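Local atomic coordinates of hypothetical membrane protein (Corynebacterium glutamicum, PDB entry 6JS9), a protein that binds heme through its N-terminal domain and probably passes it on as part of the heme uptake machinery of corynebacteria. Residues S20-I25 and G32-G37. Sequence-based numbering, arbitrary orientation.
Sequences SFRNYI and GSITLG. With HEM (protoporphyrin IX containing Fe), chain C.
Gly-32 N donates a nearly straight 2.8 Å hydrogen bond to Ile-25 O, tying the last turn of helix 19-26 to the start of strand 33-37 after a short connection. Beyond this bond the strand departs at 118° to the helix direction, with the segment axes 8.5 Å apart at their closest. Gly-32, without a side chain, lets the two backbones come close at this junction.

Ile-25 and Ile-34 point toward each other's segment, and their branched aliphatic groups suit this greasy seam: Ile-25 CG2 meets Ile-34 CG1 at 3.7 Å. That methyl faces the strand, where it also lies near Ser-33 O. The extended end of Ile-34 (chi2 179°) carries CD1 to the aliphatic stem of Arg-22, 3.8 Å from CB. Arginine serves two needs here, its methylenes covering the isoleucine while its guanidinium reaches Asp-174 in a salt bridge.

The heme occupies another side of the helix. Tyr-24 OH, an oxygen ligand well suited to ferric heme, coordinates the iron at 2.3 Å and is hydrogen-bonded to His-77; if the imidazole accepts, it would make the oxygen a stronger donor to iron. With CG anti to the backbone N (chi1 162°), the phenol ring leans over the porphyrin, one face toward heme C1A. One turn earlier, the short hydroxyl of Ser-20 can give its proton to a propionate, and OG makes a very short 2.5 Å hydrogen bond to O1A. The apolar ring of Phe-21 suits a heme methyl, with CD1 3.6 Å from CMA, while Ile-25 CG1 lies over one face toward the ring's rim.

The short helix thus joins an antiparallel beta-sheet on one side to a tyrosine-ligated heme pocket on another, the binding site of this HtaA domain.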
ATOM      1  N   SER A  20       3.017   9.053  -9.691  1.00 32.65           N
ATOM      2  CA  SER A  20       2.121   9.999 -10.358  1.00 36.64           C
ATOM      3  C   SER A  20       0.941  10.369  -9.474  1.00 39.98           C
ATOM      4  O   SER A  20       0.430  11.493  -9.556  1.00 33.84           O
ATOM      5  CB  SER A  20       1.622   9.429 -11.686  1.00 38.82           C
ATOM      6  OG  SER A  20       0.682   8.388 -11.469  1.00 40.55           O
ATOM      7  N   PHE A  21       0.487   9.445  -8.626  1.00 30.43           N
ATOM      8  CA  PHE A  21      -0.571   9.792  -7.688  1.00 32.96           C
ATOM      9  C   PHE A  21      -0.068  10.752  -6.617  1.00 38.24           C
ATOM     10  O   PHE A  21      -0.742  11.739  -6.294  1.00 43.64           O
ATOM     11  CB  PHE A  21      -1.157   8.538  -7.049  1.00 32.21           C
ATOM     12  CG  PHE A  21      -2.357   8.816  -6.204  1.00 31.61           C
ATOM     13  CD1 PHE A  21      -3.535   9.268  -6.791  1.00 28.40           C
ATOM     14  CD2 PHE A  21      -2.317   8.641  -4.831  1.00 31.70           C
ATOM     15  CE1 PHE A  21      -4.644   9.525  -6.023  1.00 27.42           C
ATOM     16  CE2 PHE A  21      -3.429   8.899  -4.060  1.00 27.05           C
ATOM     17  CZ  PHE A  21      -4.595   9.346  -4.657  1.00 28.98           C
ATOM     18  N   ARG A  22       1.113  10.482  -6.043  1.00 29.86           N
ATOM     19  CA  ARG A  22       1.671  11.410  -5.060  1.00 27.73           C
ATOM     20  C   ARG A  22       1.850  12.797  -5.662  1.00 31.13           C
ATOM     21  O   ARG A  22       1.610  13.807  -4.988  1.00 28.46           O
ATOM     22  CB  ARG A  22       3.011  10.895  -4.512  1.00 31.52           C
ATOM     23  CG  ARG A  22       2.937   9.514  -3.853  1.00 31.64           C
ATOM     24  CD  ARG A  22       4.139   9.223  -2.944  1.00 38.02           C
ATOM     25  NE  ARG A  22       5.432   9.417  -3.596  1.00 40.84           N
ATOM     26  CZ  ARG A  22       5.970   8.565  -4.462  1.00 36.77           C
ATOM     27  NH1 ARG A  22       5.322   7.457  -4.794  1.00 32.58           N
ATOM     28  NH2 ARG A  22       7.147   8.827  -5.004  1.00 36.82           N
ATOM     29  N   ASN A  23       2.287  12.862  -6.927  1.00 28.44           N
ATOM     30  CA  ASN A  23       2.456  14.142  -7.600  1.00 36.19           C
ATOM     31  C   ASN A  23       1.106  14.792  -7.861  1.00 31.30           C
ATOM     32  O   ASN A  23       0.936  15.997  -7.646  1.00 32.39           O
ATOM     33  CB  ASN A  23       3.205  13.956  -8.919  1.00 42.84           C
ATOM     34  CG  ASN A  23       4.694  13.707  -8.735  1.00 41.40           C
ATOM     35  OD1 ASN A  23       5.269  13.974  -7.677  1.00 38.90           O
ATOM     36  ND2 ASN A  23       5.331  13.214  -9.786  1.00 37.43           N
ATOM     37  N   TYR A  24       0.147  14.001  -8.347  1.00 34.36           N
ATOM     38  CA  TYR A  24      -1.217  14.472  -8.531  1.00 36.22           C
ATOM     39  C   TYR A  24      -1.743  15.136  -7.258  1.00 39.96           C
ATOM     40  O   TYR A  24      -2.276  16.253  -7.305  1.00 32.22           O
ATOM     41  CB  TYR A  24      -2.090  13.289  -8.966  1.00 30.70           C
ATOM     42  CG  TYR A  24      -3.568  13.506  -8.795  1.00 28.02           C
ATOM     43  CD1 TYR A  24      -4.263  14.407  -9.603  1.00 29.25           C
ATOM     44  CD2 TYR A  24      -4.274  12.808  -7.828  1.00 27.04           C
ATOM     45  CE1 TYR A  24      -5.614  14.599  -9.438  1.00 30.59           C
ATOM     46  CE2 TYR A  24      -5.625  12.985  -7.661  1.00 35.63           C
ATOM     47  CZ  TYR A  24      -6.294  13.890  -8.466  1.00 35.25           C
ATOM     48  OH  TYR A  24      -7.644  14.082  -8.288  1.00 31.39           O
ATOM     49  N   ILE A  25      -1.531  14.488  -6.103  1.00 36.29           N
ATOM     50  CA  ILE A  25      -2.012  14.997  -4.817  1.00 27.69           C
ATOM     51  C   ILE A  25      -1.252  16.254  -4.407  1.00 33.72           C
ATOM     52  O   ILE A  25      -1.849  17.242  -3.962  1.00 41.27           O
ATOM     53  CB  ILE A  25      -1.892  13.907  -3.728  1.00 32.52           C
ATOM     54  CG1 ILE A  25      -2.949  12.807  -3.900  1.00 29.43           C
ATOM     55  CG2 ILE A  25      -1.909  14.526  -2.297  1.00 28.15           C
ATOM     56  CD1 ILE A  25      -4.377  13.304  -3.964  1.00 34.18           C
ATOM     57  N   GLY A  32      -3.638  18.900  -2.528  1.00 29.90           N
ATOM     58  CA  GLY A  32      -3.882  18.401  -1.185  1.00 30.21           C
ATOM     59  C   GLY A  32      -2.591  18.064  -0.455  1.00 34.87           C
ATOM     60  O   GLY A  32      -1.571  18.748  -0.590  1.00 31.48           O
ATOM     61  N   SER A  33      -2.641  16.987   0.332  1.00 33.93           N
ATOM     62  CA  SER A  33      -1.522  16.617   1.188  1.00 35.12           C
ATOM     63  C   SER A  33      -1.469  15.105   1.370  1.00 32.24           C
ATOM     64  O   SER A  33      -2.459  14.397   1.174  1.00 32.22           O
ATOM     65  CB  SER A  33      -1.625  17.279   2.564  1.00 36.29           C
ATOM     66  OG  SER A  33      -2.832  16.868   3.181  1.00 34.73           O
ATOM     67  N   ILE A  34      -0.291  14.624   1.760  1.00 32.72           N
ATOM     68  CA  ILE A  34      -0.079  13.233   2.162  1.00 34.85           C
ATOM     69  C   ILE A  34       0.427  13.241   3.600  1.00 32.34           C
ATOM     70  O   ILE A  34       1.365  13.978   3.926  1.00 36.02           O
ATOM     71  CB  ILE A  34       0.924  12.506   1.245  1.00 29.70           C
ATOM     72  CG1 ILE A  34       0.510  12.591  -0.227  1.00 32.12           C
ATOM     73  CG2 ILE A  34       1.077  11.017   1.665  1.00 29.38           C
ATOM     74  CD1 ILE A  34       1.501  11.892  -1.167  1.00 31.37           C
ATOM     75  N   THR A  35      -0.190  12.430   4.460  1.00 32.86           N
ATOM     76  CA  THR A  35       0.208  12.354   5.862  1.00 37.43           C
ATOM     77  C   THR A  35       0.410  10.898   6.263  1.00 38.75           C
ATOM     78  O   THR A  35      -0.485  10.065   6.073  1.00 35.96           O
ATOM     79  CB  THR A  35      -0.831  13.017   6.776  1.00 34.40           C
ATOM     80  OG1 THR A  35      -1.121  14.332   6.285  1.00 37.21           O
ATOM     81  CG2 THR A  35      -0.289  13.150   8.167  1.00 36.07           C
ATOM     82  N   LEU A  36       1.584  10.595   6.805  1.00 39.58           N
ATOM     83  CA  LEU A  36       1.907   9.259   7.278  1.00 35.66           C
ATOM     84  C   LEU A  36       1.676   9.164   8.779  1.00 40.98           C
ATOM     85  O   LEU A  36       1.905  10.122   9.522  1.00 41.16           O
ATOM     86  CB  LEU A  36       3.355   8.910   6.953  1.00 37.06           C
ATOM     87  CG  LEU A  36       3.741   9.015   5.486  1.00 46.44           C
ATOM     88  CD1 LEU A  36       5.240   8.777   5.359  1.00 45.26           C
ATOM     89  CD2 LEU A  36       2.944   8.022   4.652  1.00 41.70           C
ATOM     90  N   GLY A  37       1.219   7.996   9.225  1.00 37.91           N
ATOM     91  CA  GLY A  37       1.011   7.763  10.639  1.00 42.68           C
ATOM     92  C   GLY A  37       1.436   6.367  11.049  1.00 38.14           C
ATOM     93  O   GLY A  37       1.866   5.559  10.222  1.00 36.55           O
TER
HETATM   94  CHA HEM C 300      -6.590  12.096 -11.899  1.00 31.17           C
HETATM   95  CHB HEM C 300      -8.544   9.737  -8.127  1.00 33.36           C
HETATM   96  CHC HEM C 300     -11.797  13.293  -7.439  1.00 27.53           C
HETATM   97  CHD HEM C 300     -10.139  15.421 -11.480  1.00 29.26           C
HETATM   98  C1A HEM C 300      -6.812  11.148 -10.917  1.00 32.90           C
HETATM   99  C2A HEM C 300      -6.026   9.955 -10.677  1.00 29.00           C
HETATM  100  C3A HEM C 300      -6.548   9.296  -9.638  1.00 33.83           C
HETATM  101  C4A HEM C 300      -7.700  10.057  -9.173  1.00 30.88           C
HETATM  102  CMA HEM C 300      -6.005   7.959  -9.060  1.00 24.87           C
HETATM  103  CAA HEM C 300      -4.789   9.556 -11.493  1.00 25.53           C
HETATM  104  CBA HEM C 300      -3.619  10.456 -11.102  1.00 27.25           C
HETATM  105  CGA HEM C 300      -2.388   9.973 -11.816  1.00 38.56           C
HETATM  106  O1A HEM C 300      -1.710   9.046 -11.286  1.00 33.75           O
HETATM  107  O2A HEM C 300      -2.104  10.517 -12.917  1.00 35.62           O
HETATM  108  C1B HEM C 300      -9.591  10.484  -7.628  1.00 26.05           C
HETATM  109  C2B HEM C 300     -10.442  10.083  -6.516  1.00 28.78           C
HETATM  110  C3B HEM C 300     -11.350  11.063  -6.314  1.00 29.48           C
HETATM  111  C4B HEM C 300     -11.088  12.116  -7.294  1.00 25.11           C
HETATM  112  CMB HEM C 300     -10.253   8.739  -5.754  1.00 31.34           C
HETATM  113  CAB HEM C 300     -12.496  11.195  -5.268  1.00 31.65           C
HETATM  114  CBB HEM C 300     -12.787  10.283  -4.330  1.00 36.20           C
HETATM  115  C1C HEM C 300     -11.655  14.189  -8.487  1.00 25.01           C
HETATM  116  C2C HEM C 300     -12.417  15.405  -8.686  1.00 23.45           C
HETATM  117  C3C HEM C 300     -11.959  15.998  -9.805  1.00 25.99           C
HETATM  118  C4C HEM C 300     -10.882  15.178 -10.339  1.00 26.32           C
HETATM  119  CMC HEM C 300     -13.541  15.846  -7.728  1.00 28.00           C
HETATM  120  CAC HEM C 300     -12.426  17.318 -10.476  1.00 31.37           C
HETATM  121  CBC HEM C 300     -13.430  18.066 -10.023  1.00 35.68           C
HETATM  122  C1D HEM C 300      -9.027  14.733 -11.942  1.00 23.95           C
HETATM  123  C2D HEM C 300      -8.190  15.091 -13.084  1.00 32.14           C
HETATM  124  C3D HEM C 300      -7.214  14.169 -13.197  1.00 28.14           C
HETATM  125  C4D HEM C 300      -7.392  13.198 -12.138  1.00 28.76           C
HETATM  126  CMD HEM C 300      -8.384  16.322 -14.002  1.00 27.90           C
HETATM  127  CAD HEM C 300      -6.063  14.120 -14.234  1.00 27.30           C
HETATM  128  CBD HEM C 300      -4.928  14.942 -13.610  1.00 26.61           C
HETATM  129  CGD HEM C 300      -3.693  14.982 -14.481  1.00 34.88           C
HETATM  130  O1D HEM C 300      -2.867  15.898 -14.258  1.00 33.11           O
HETATM  131  O2D HEM C 300      -3.524  14.126 -15.393  1.00 39.43           O
HETATM  132  NA  HEM C 300      -7.816  11.174  -9.975  1.00 34.39           N
HETATM  133  NB  HEM C 300     -10.024  11.725  -8.074  1.00 27.07           N
HETATM  134  NC  HEM C 300     -10.724  14.100  -9.499  1.00 27.43           N
HETATM  135  ND  HEM C 300      -8.493  13.573 -11.399  1.00 26.95           N
HETATM  136 FE   HEM C 300      -9.063  12.800  -9.553  1.00 36.31          FE